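Long-range contact in CDP-4-keto-6-deoxy-D-glucose-3-dehydrase (Yersinia pseudotuberculosis, PDB 3BB8), which probably acts as a pyridoxal 5'-phosphate-dependent dehydratase on CDP-4-keto-6-deoxy-D-glucose in lipopolysaccharide biosynthesis, within an aspartate aminotransferase fold: residues F345-R359 / D402-Y414. The protein carries 1 engineered substitution. Sequence-based numbering, arbitrary orientation.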
ATOM      1  N   PHE A 345       0.570  24.525  -0.364  1.00 38.32           N
ATOM      2  CA  PHE A 345       1.228  23.382   0.260  1.00 37.91           C
ATOM      3  C   PHE A 345       2.583  23.864   0.751  1.00 36.49           C
ATOM      4  O   PHE A 345       3.044  23.497   1.837  1.00 34.83           O
ATOM      5  CB  PHE A 345       1.402  22.261  -0.777  1.00 39.57           C
ATOM      6  CG  PHE A 345       2.212  21.088  -0.289  1.00 40.97           C
ATOM      7  CD1 PHE A 345       3.589  21.049  -0.469  1.00 43.15           C
ATOM      8  CD2 PHE A 345       1.594  20.014   0.345  1.00 43.58           C
ATOM      9  CE1 PHE A 345       4.340  19.959  -0.028  1.00 42.48           C
ATOM     10  CE2 PHE A 345       2.337  18.921   0.791  1.00 43.94           C
ATOM     11  CZ  PHE A 345       3.712  18.895   0.602  1.00 43.39           C
ATOM     12  N   GLY A 346       3.209  24.693  -0.078  1.00 35.68           N
ATOM     13  CA  GLY A 346       4.508  25.259   0.241  1.00 36.56           C
ATOM     14  C   GLY A 346       4.651  26.580  -0.486  1.00 35.22           C
ATOM     15  O   GLY A 346       3.760  26.969  -1.244  1.00 35.45           O
ATOM     16  N   PHE A 347       5.772  27.261  -0.272  1.00 36.68           N
ATOM     17  CA  PHE A 347       6.038  28.562  -0.898  1.00 35.13           C
ATOM     18  C   PHE A 347       7.168  28.428  -1.927  1.00 33.60           C
ATOM     19  O   PHE A 347       8.340  28.427  -1.562  1.00 34.32           O
ATOM     20  CB  PHE A 347       6.442  29.561   0.187  1.00 37.20           C
ATOM     21  CG  PHE A 347       6.402  30.996  -0.254  1.00 39.75           C
ATOM     22  CD1 PHE A 347       5.195  31.689  -0.299  1.00 39.91           C
ATOM     23  CD2 PHE A 347       7.575  31.661  -0.599  1.00 39.28           C
ATOM     24  CE1 PHE A 347       5.152  33.031  -0.675  1.00 42.89           C
ATOM     25  CE2 PHE A 347       7.551  33.002  -0.979  1.00 40.26           C
ATOM     26  CZ  PHE A 347       6.339  33.691  -1.016  1.00 42.91           C
ATOM     27  N   PRO A 348       6.829  28.313  -3.222  1.00 32.17           N
ATOM     28  CA  PRO A 348       7.824  28.173  -4.296  1.00 34.17           C
ATOM     29  C   PRO A 348       8.514  29.479  -4.724  1.00 35.57           C
ATOM     30  O   PRO A 348       7.861  30.486  -5.010  1.00 34.47           O
ATOM     31  CB  PRO A 348       7.012  27.559  -5.430  1.00 31.68           C
ATOM     32  CG  PRO A 348       5.683  28.254  -5.272  1.00 29.99           C
ATOM     33  CD  PRO A 348       5.460  28.201  -3.764  1.00 31.47           C
ATOM     34  N   ILE A 349       9.841  29.429  -4.793  1.00 36.76           N
ATOM     35  CA  ILE A 349      10.651  30.583  -5.167  1.00 38.33           C
ATOM     36  C   ILE A 349      11.697  30.224  -6.216  1.00 38.63           C
ATOM     37  O   ILE A 349      12.422  29.240  -6.067  1.00 40.20           O
ATOM     38  CB  ILE A 349      11.398  31.141  -3.936  1.00 37.70           C
ATOM     39  CG1 ILE A 349      10.388  31.601  -2.884  1.00 36.95           C
ATOM     40  CG2 ILE A 349      12.319  32.289  -4.355  1.00 38.80           C
ATOM     41  CD1 ILE A 349      11.008  31.878  -1.539  1.00 38.25           C
ATOM     42  N   THR A 350      11.772  31.026  -7.274  1.00 39.16           N
ATOM     43  CA  THR A 350      12.770  30.827  -8.317  1.00 39.25           C
ATOM     44  C   THR A 350      13.859  31.892  -8.250  1.00 40.15           C
ATOM     45  O   THR A 350      13.595  33.078  -8.451  1.00 40.19           O
ATOM     46  CB  THR A 350      12.133  30.846  -9.719  1.00 38.27           C
ATOM     47  OG1 THR A 350      11.236  29.737  -9.855  1.00 39.21           O
ATOM     48  CG2 THR A 350      13.205  30.760 -10.793  1.00 36.09           C
ATOM     49  N   LEU A 351      15.084  31.462  -7.964  1.00 41.24           N
ATOM     50  CA  LEU A 351      16.215  32.377  -7.867  1.00 42.02           C
ATOM     51  C   LEU A 351      16.717  32.782  -9.249  1.00 42.28           C
ATOM     52  O   LEU A 351      16.997  31.929 -10.091  1.00 42.65           O
ATOM     53  CB  LEU A 351      17.349  31.745  -7.058  1.00 39.74           C
ATOM     54  CG  LEU A 351      18.717  32.420  -7.166  1.00 39.77           C
ATOM     55  CD1 LEU A 351      18.756  33.692  -6.331  1.00 40.29           C
ATOM     56  CD2 LEU A 351      19.823  31.464  -6.747  1.00 41.69           C
ATOM     57  N   LYS A 352      16.830  34.086  -9.473  1.00 20.00           N
ATOM     58  CA  LYS A 352      17.222  34.608 -10.778  1.00 20.00           C
ATOM     59  C   LYS A 352      18.649  34.199 -11.129  1.00 20.00           C
ATOM     60  O   LYS A 352      19.545  34.248 -10.285  1.00 20.00           O
ATOM     61  CB  LYS A 352      17.090  36.132 -10.807  1.00 20.00           C
ATOM     62  CG  LYS A 352      15.662  36.627 -10.959  1.00 20.00           C
ATOM     63  CD  LYS A 352      15.605  38.146 -10.996  1.00 20.00           C
ATOM     64  CE  LYS A 352      14.171  38.647 -10.941  1.00 20.00           C
ATOM     65  NZ  LYS A 352      13.345  38.088 -12.047  1.00 20.00           N
ATOM     66  N   GLU A 353      18.853  33.795 -12.379  1.00 46.46           N
ATOM     67  CA  GLU A 353      20.160  33.333 -12.830  1.00 48.53           C
ATOM     68  C   GLU A 353      21.207  34.434 -12.710  1.00 50.27           C
ATOM     69  O   GLU A 353      22.346  34.181 -12.315  1.00 50.97           O
ATOM     70  CB  GLU A 353      20.083  32.836 -14.275  1.00 47.82           C
ATOM     71  CG  GLU A 353      19.315  31.535 -14.446  1.00 50.56           C
ATOM     72  CD  GLU A 353      17.826  31.755 -14.622  1.00 51.83           C
ATOM     73  OE1 GLU A 353      17.324  32.814 -14.187  1.00 52.25           O
ATOM     74  OE2 GLU A 353      17.156  30.871 -15.195  1.00 50.69           O
ATOM     75  N   ASP A 354      20.815  35.657 -13.052  1.00 51.31           N
ATOM     76  CA  ASP A 354      21.747  36.776 -13.095  1.00 52.75           C
ATOM     77  C   ASP A 354      21.940  37.389 -11.712  1.00 52.77           C
ATOM     78  O   ASP A 354      22.429  38.511 -11.582  1.00 53.12           O
ATOM     79  CB  ASP A 354      21.258  37.843 -14.078  1.00 54.53           C
ATOM     80  CG  ASP A 354      19.989  38.527 -13.612  1.00 55.47           C
ATOM     81  OD1 ASP A 354      19.779  38.621 -12.385  1.00 56.61           O
ATOM     82  OD2 ASP A 354      19.201  38.972 -14.473  1.00 56.57           O
ATOM     83  N   SER A 355      21.551  36.645 -10.682  1.00 52.04           N
ATOM     84  CA  SER A 355      21.673  37.115  -9.310  1.00 50.75           C
ATOM     85  C   SER A 355      23.117  37.058  -8.835  1.00 50.35           C
ATOM     86  O   SER A 355      23.462  37.666  -7.824  1.00 51.60           O
ATOM     87  CB  SER A 355      20.808  36.274  -8.374  1.00 50.29           C
ATOM     88  OG  SER A 355      21.339  34.969  -8.238  1.00 50.37           O
ATOM     89  N   GLY A 356      23.955  36.313  -9.548  1.00 47.68           N
ATOM     90  CA  GLY A 356      25.350  36.211  -9.160  1.00 46.55           C
ATOM     91  C   GLY A 356      25.686  35.086  -8.194  1.00 46.48           C
ATOM     92  O   GLY A 356      26.851  34.918  -7.818  1.00 45.88           O
ATOM     93  N   VAL A 357      24.680  34.327  -7.768  1.00 45.63           N
ATOM     94  CA  VAL A 357      24.917  33.200  -6.864  1.00 45.71           C
ATOM     95  C   VAL A 357      24.142  31.962  -7.309  1.00 44.99           C
ATOM     96  O   VAL A 357      23.348  32.020  -8.241  1.00 45.16           O
ATOM     97  CB  VAL A 357      24.518  33.526  -5.416  1.00 45.10           C
ATOM     98  CG1 VAL A 357      25.472  34.546  -4.843  1.00 45.36           C
ATOM     99  CG2 VAL A 357      23.085  34.021  -5.370  1.00 44.62           C
ATOM    100  N   SER A 358      24.377  30.846  -6.632  1.00 46.15           N
ATOM    101  CA  SER A 358      23.706  29.593  -6.968  1.00 48.12           C
ATOM    102  C   SER A 358      22.674  29.166  -5.940  1.00 47.14           C
ATOM    103  O   SER A 358      22.787  29.499  -4.763  1.00 48.17           O
ATOM    104  CB  SER A 358      24.731  28.467  -7.122  1.00 47.49           C
ATOM    105  OG  SER A 358      25.194  28.392  -8.457  1.00 53.09           O
ATOM    106  N   ARG A 359      21.670  28.420  -6.400  1.00 46.75           N
ATOM    107  CA  ARG A 359      20.633  27.905  -5.516  1.00 44.48           C
ATOM    108  C   ARG A 359      21.367  27.169  -4.403  1.00 43.39           C
ATOM    109  O   ARG A 359      20.983  27.241  -3.236  1.00 42.78           O
ATOM    110  CB  ARG A 359      19.715  26.945  -6.284  1.00 45.57           C
ATOM    111  CG  ARG A 359      18.509  26.433  -5.498  1.00 44.34           C
ATOM    112  CD  ARG A 359      17.582  25.594  -6.388  1.00 45.10           C
ATOM    113  NE  ARG A 359      18.276  24.435  -6.951  1.00 44.65           N
ATOM    114  CZ  ARG A 359      17.745  23.583  -7.820  1.00 42.82           C
ATOM    115  NH1 ARG A 359      16.498  23.742  -8.237  1.00 41.11           N
ATOM    116  NH2 ARG A 359      18.469  22.575  -8.285  1.00 44.04           N
ATOM    117  N   ASP A 402      13.214  22.794 -16.970  1.00 37.52           N
ATOM    118  CA  ASP A 402      14.650  22.762 -16.707  1.00 39.64           C
ATOM    119  C   ASP A 402      15.021  23.901 -15.769  1.00 39.56           C
ATOM    120  O   ASP A 402      15.856  23.743 -14.872  1.00 40.39           O
ATOM    121  CB  ASP A 402      15.444  22.902 -18.011  1.00 41.68           C
ATOM    122  CG  ASP A 402      15.601  21.586 -18.738  1.00 43.85           C
ATOM    123  OD1 ASP A 402      15.911  20.581 -18.066  1.00 44.94           O
ATOM    124  OD2 ASP A 402      15.429  21.558 -19.974  1.00 45.15           O
ATOM    125  N   ARG A 403      14.396  25.053 -15.972  1.00 39.11           N
ATOM    126  CA  ARG A 403      14.693  26.197 -15.125  1.00 41.81           C
ATOM    127  C   ARG A 403      14.301  25.861 -13.689  1.00 41.10           C
ATOM    128  O   ARG A 403      14.996  26.234 -12.740  1.00 41.30           O
ATOM    129  CB  ARG A 403      13.928  27.435 -15.603  1.00 42.63           C
ATOM    130  CG  ARG A 403      14.550  28.731 -15.125  1.00 45.15           C
ATOM    131  CD  ARG A 403      13.660  29.923 -15.386  1.00 46.49           C
ATOM    132  NE  ARG A 403      14.207  31.128 -14.773  1.00 46.50           N
ATOM    133  CZ  ARG A 403      13.474  32.167 -14.389  1.00 47.12           C
ATOM    134  NH1 ARG A 403      12.155  32.153 -14.553  1.00 43.18           N
ATOM    135  NH2 ARG A 403      14.063  33.222 -13.839  1.00 45.86           N
ATOM    136  N   ILE A 404      13.194  25.138 -13.533  1.00 38.71           N
ATOM    137  CA  ILE A 404      12.727  24.770 -12.204  1.00 36.84           C
ATOM    138  C   ILE A 404      13.694  23.788 -11.581  1.00 36.36           C
ATOM    139  O   ILE A 404      14.026  23.885 -10.401  1.00 33.57           O
ATOM    140  CB  ILE A 404      11.309  24.137 -12.257  1.00 37.42           C
ATOM    141  CG1 ILE A 404      10.288  25.200 -12.688  1.00 36.80           C
ATOM    142  CG2 ILE A 404      10.938  23.568 -10.898  1.00 34.44           C
ATOM    143  CD1 ILE A 404       8.870  24.689 -12.791  1.00 38.00           C
ATOM    144  N   MET A 405      14.159  22.843 -12.389  1.00 38.24           N
ATOM    145  CA  MET A 405      15.096  21.836 -11.914  1.00 38.01           C
ATOM    146  C   MET A 405      16.367  22.496 -11.403  1.00 37.29           C
ATOM    147  O   MET A 405      16.939  22.061 -10.406  1.00 37.87           O
ATOM    148  CB  MET A 405      15.445  20.862 -13.042  1.00 39.82           C
ATOM    149  CG  MET A 405      16.490  19.819 -12.657  1.00 40.15           C
ATOM    150  SD  MET A 405      17.080  18.891 -14.084  1.00 42.42           S
ATOM    151  CE  MET A 405      17.831  20.219 -15.025  1.00 41.39           C
ATOM    152  N   ASN A 406      16.795  23.557 -12.082  1.00 36.57           N
ATOM    153  CA  ASN A 406      18.020  24.260 -11.704  1.00 37.07           C
ATOM    154  C   ASN A 406      17.889  25.436 -10.755  1.00 36.12           C
ATOM    155  O   ASN A 406      18.740  25.626  -9.890  1.00 36.08           O
ATOM    156  CB  ASN A 406      18.738  24.792 -12.946  1.00 37.80           C
ATOM    157  CG  ASN A 406      19.277  23.698 -13.822  1.00 36.46           C
ATOM    158  OD1 ASN A 406      20.108  22.901 -13.388  1.00 35.78           O
ATOM    159  ND2 ASN A 406      18.806  23.650 -15.070  1.00 34.01           N
ATOM    160  N   GLN A 407      16.830  26.220 -10.909  1.00 36.95           N
ATOM    161  CA  GLN A 407      16.685  27.436 -10.110  1.00 37.86           C
ATOM    162  C   GLN A 407      15.556  27.549  -9.093  1.00 38.21           C
ATOM    163  O   GLN A 407      15.506  28.525  -8.338  1.00 38.78           O
ATOM    164  CB  GLN A 407      16.588  28.621 -11.071  1.00 38.52           C
ATOM    165  CG  GLN A 407      17.723  28.690 -12.085  1.00 39.61           C
ATOM    166  CD  GLN A 407      19.029  29.093 -11.443  1.00 41.40           C
ATOM    167  OE1 GLN A 407      19.129  30.167 -10.846  1.00 45.41           O
ATOM    168  NE2 GLN A 407      20.037  28.243 -11.557  1.00 40.08           N
ATOM    169  N   THR A 408      14.656  26.572  -9.049  1.00 35.60           N
ATOM    170  CA  THR A 408      13.529  26.658  -8.123  1.00 33.30           C
ATOM    171  C   THR A 408      13.673  25.854  -6.841  1.00 32.66           C
ATOM    172  O   THR A 408      14.425  24.891  -6.767  1.00 33.72           O
ATOM    173  CB  THR A 408      12.226  26.237  -8.835  1.00 31.94           C
ATOM    174  OG1 THR A 408      12.087  26.999 -10.038  1.00 28.23           O
ATOM    175  CG2 THR A 408      11.007  26.476  -7.951  1.00 31.93           C
ATOM    176  N   PHE A 409      12.944  26.279  -5.819  1.00 33.49           N
ATOM    177  CA  PHE A 409      12.937  25.603  -4.535  1.00 32.32           C
ATOM    178  C   PHE A 409      11.760  26.190  -3.755  1.00 32.67           C
ATOM    179  O   PHE A 409      11.212  27.216  -4.151  1.00 31.54           O
ATOM    180  CB  PHE A 409      14.266  25.835  -3.805  1.00 36.12           C
ATOM    181  CG  PHE A 409      14.436  27.226  -3.253  1.00 36.28           C
ATOM    182  CD1 PHE A 409      14.084  27.515  -1.934  1.00 35.92           C
ATOM    183  CD2 PHE A 409      14.946  28.245  -4.047  1.00 35.82           C
ATOM    184  CE1 PHE A 409      14.241  28.805  -1.416  1.00 36.27           C
ATOM    185  CE2 PHE A 409      15.105  29.536  -3.541  1.00 37.55           C
ATOM    186  CZ  PHE A 409      14.750  29.814  -2.222  1.00 34.66           C
ATOM    187  N   TRP A 410      11.352  25.543  -2.668  1.00 31.05           N
ATOM    188  CA  TRP A 410      10.244  26.070  -1.888  1.00 31.81           C
ATOM    189  C   TRP A 410      10.513  26.001  -0.403  1.00 32.57           C
ATOM    190  O   TRP A 410      11.332  25.205   0.050  1.00 33.05           O
ATOM    191  CB  TRP A 410       8.925  25.347  -2.216  1.00 33.83           C
ATOM    192  CG  TRP A 410       8.936  23.842  -2.071  1.00 33.95           C
ATOM    193  CD1 TRP A 410       9.402  22.933  -2.975  1.00 35.16           C
ATOM    194  CD2 TRP A 410       8.411  23.079  -0.974  1.00 35.26           C
ATOM    195  NE1 TRP A 410       9.195  21.651  -2.516  1.00 34.92           N
ATOM    196  CE2 TRP A 410       8.589  21.712  -1.291  1.00 34.50           C
ATOM    197  CE3 TRP A 410       7.806  23.418   0.244  1.00 34.23           C
ATOM    198  CZ2 TRP A 410       8.186  20.685  -0.436  1.00 34.07           C
ATOM    199  CZ3 TRP A 410       7.402  22.394   1.098  1.00 35.96           C
ATOM    200  CH2 TRP A 410       7.595  21.043   0.752  1.00 34.03           C
ATOM    201  N   ILE A 411       9.819  26.840   0.360  1.00 33.17           N
ATOM    202  CA  ILE A 411       9.930  26.825   1.813  1.00 33.89           C
ATOM    203  C   ILE A 411       8.554  26.803   2.470  1.00 33.48           C
ATOM    204  O   ILE A 411       7.536  26.643   1.797  1.00 30.88           O
ATOM    205  CB  ILE A 411      10.717  28.043   2.333  1.00 35.05           C
ATOM    206  CG1 ILE A 411      10.007  29.341   1.945  1.00 34.87           C
ATOM    207  CG2 ILE A 411      12.139  28.026   1.793  1.00 34.73           C
ATOM    208  CD1 ILE A 411      10.908  30.556   1.955  1.00 35.57           C
ATOM    209  N   GLY A 412       8.530  26.967   3.789  1.00 32.76           N
ATOM    210  CA  GLY A 412       7.430  26.477   4.599  1.00 38.50           C
ATOM    211  C   GLY A 412       6.422  27.560   4.925  1.00 39.04           C
ATOM    212  O   GLY A 412       6.783  28.627   5.425  1.00 40.52           O
ATOM    213  N   ILE A 413       5.153  27.286   4.642  1.00 41.02           N
ATOM    214  CA  ILE A 413       4.064  28.164   5.067  1.00 42.50           C
ATOM    215  C   ILE A 413       2.933  27.371   5.720  1.00 43.36           C
ATOM    216  O   ILE A 413       1.796  27.846   5.811  1.00 44.93           O
ATOM    217  CB  ILE A 413       3.514  28.908   3.813  1.00 42.37           C
ATOM    218  CG1 ILE A 413       3.406  27.959   2.621  1.00 41.91           C
ATOM    219  CG2 ILE A 413       4.384  30.121   3.508  1.00 43.47           C
ATOM    220  CD1 ILE A 413       2.292  26.936   2.740  1.00 42.71           C
ATOM    221  N   TYR A 414       3.260  26.162   6.181  1.00 42.66           N
ATOM    222  CA  TYR A 414       2.279  25.284   6.814  1.00 44.45           C
ATOM    223  C   TYR A 414       1.895  25.770   8.220  1.00 46.28           C
ATOM    224  O   TYR A 414       2.658  26.486   8.875  1.00 47.38           O
ATOM    225  CB  TYR A 414       2.793  23.831   6.854  1.00 40.18           C
ATOM    226  CG  TYR A 414       3.841  23.540   7.902  1.00 37.75           C
ATOM    227  CD1 TYR A 414       3.545  22.747   9.009  1.00 38.29           C
ATOM    228  CD2 TYR A 414       5.127  24.062   7.797  1.00 37.45           C
ATOM    229  CE1 TYR A 414       4.504  22.484   9.988  1.00 38.67           C
ATOM    230  CE2 TYR A 414       6.091  23.806   8.763  1.00 35.58           C
ATOM    231  CZ  TYR A 414       5.776  23.020   9.854  1.00 38.90           C
ATOM    232  OH  TYR A 414       6.741  22.760  10.804  1.00 41.86           O
TER
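Strands 347-351 and 408-411 run antiparallel in the small sheet beyond the large cofactor-binding domain, joined by backbone hydrogen bonds at Phe347-Ile411 and Ile349-Phe409; the tightest runs from Ile349 N to Phe409 O, 2.7 Å and nearly straight. Leu351 N continues the ladder to Gln407 O, where helix 399-407 gives way to the strand. Arg359, the first residue of helix 359-368, reaches that same junction. Its guanidinium grips Met405 O end-on with two nitrogens, NH2 close to the carbonyl plane (2.7 Å) and NH1 well above it (2.8 Å), while NH1 also takes an in-plane lone pair of Thr408 O at 2.8 Å. Asn406 O sits 3.0 Å above the guanidinium plane, over its centre. The chain is extended through chi1 and chi2 and turns at chi3 (torsion 59°), which brings the guanidinium to the carbonyls at the helix end, whose partial negative charge probably suits the cation.

In this three-stranded antiparallel sheet, strand 347-351 is central, flanked by 331-332 as well. On one face Ile349 CB packs over the Phe409 ring, offset toward its rim, and Phe429 of helix 419-432 covers both. On the other, the hydroxyls of Thr350 and Thr408 hydrogen-bond (OG1 to OG1, 2.9 Å), and Tyr144 also binds Thr350 OG1. Thr350 CG2 lies over the guanidinium of Arg403, which meets Glu353 edge-on, nearly coplanar: NE bonds the syn lone pair of OE2 at 3.0 Å. NH2 bonds Glu353 OE1 weakly; its stronger partner is Glu332, through a salt bridge. Toward the cofactor, Phe345 CE1 touches Trp410 CH2 at 3.5 Å, the ring planes inclined at 59°, and the Phe345 side chain rests on Asp194 of the pyridoxal phosphate site.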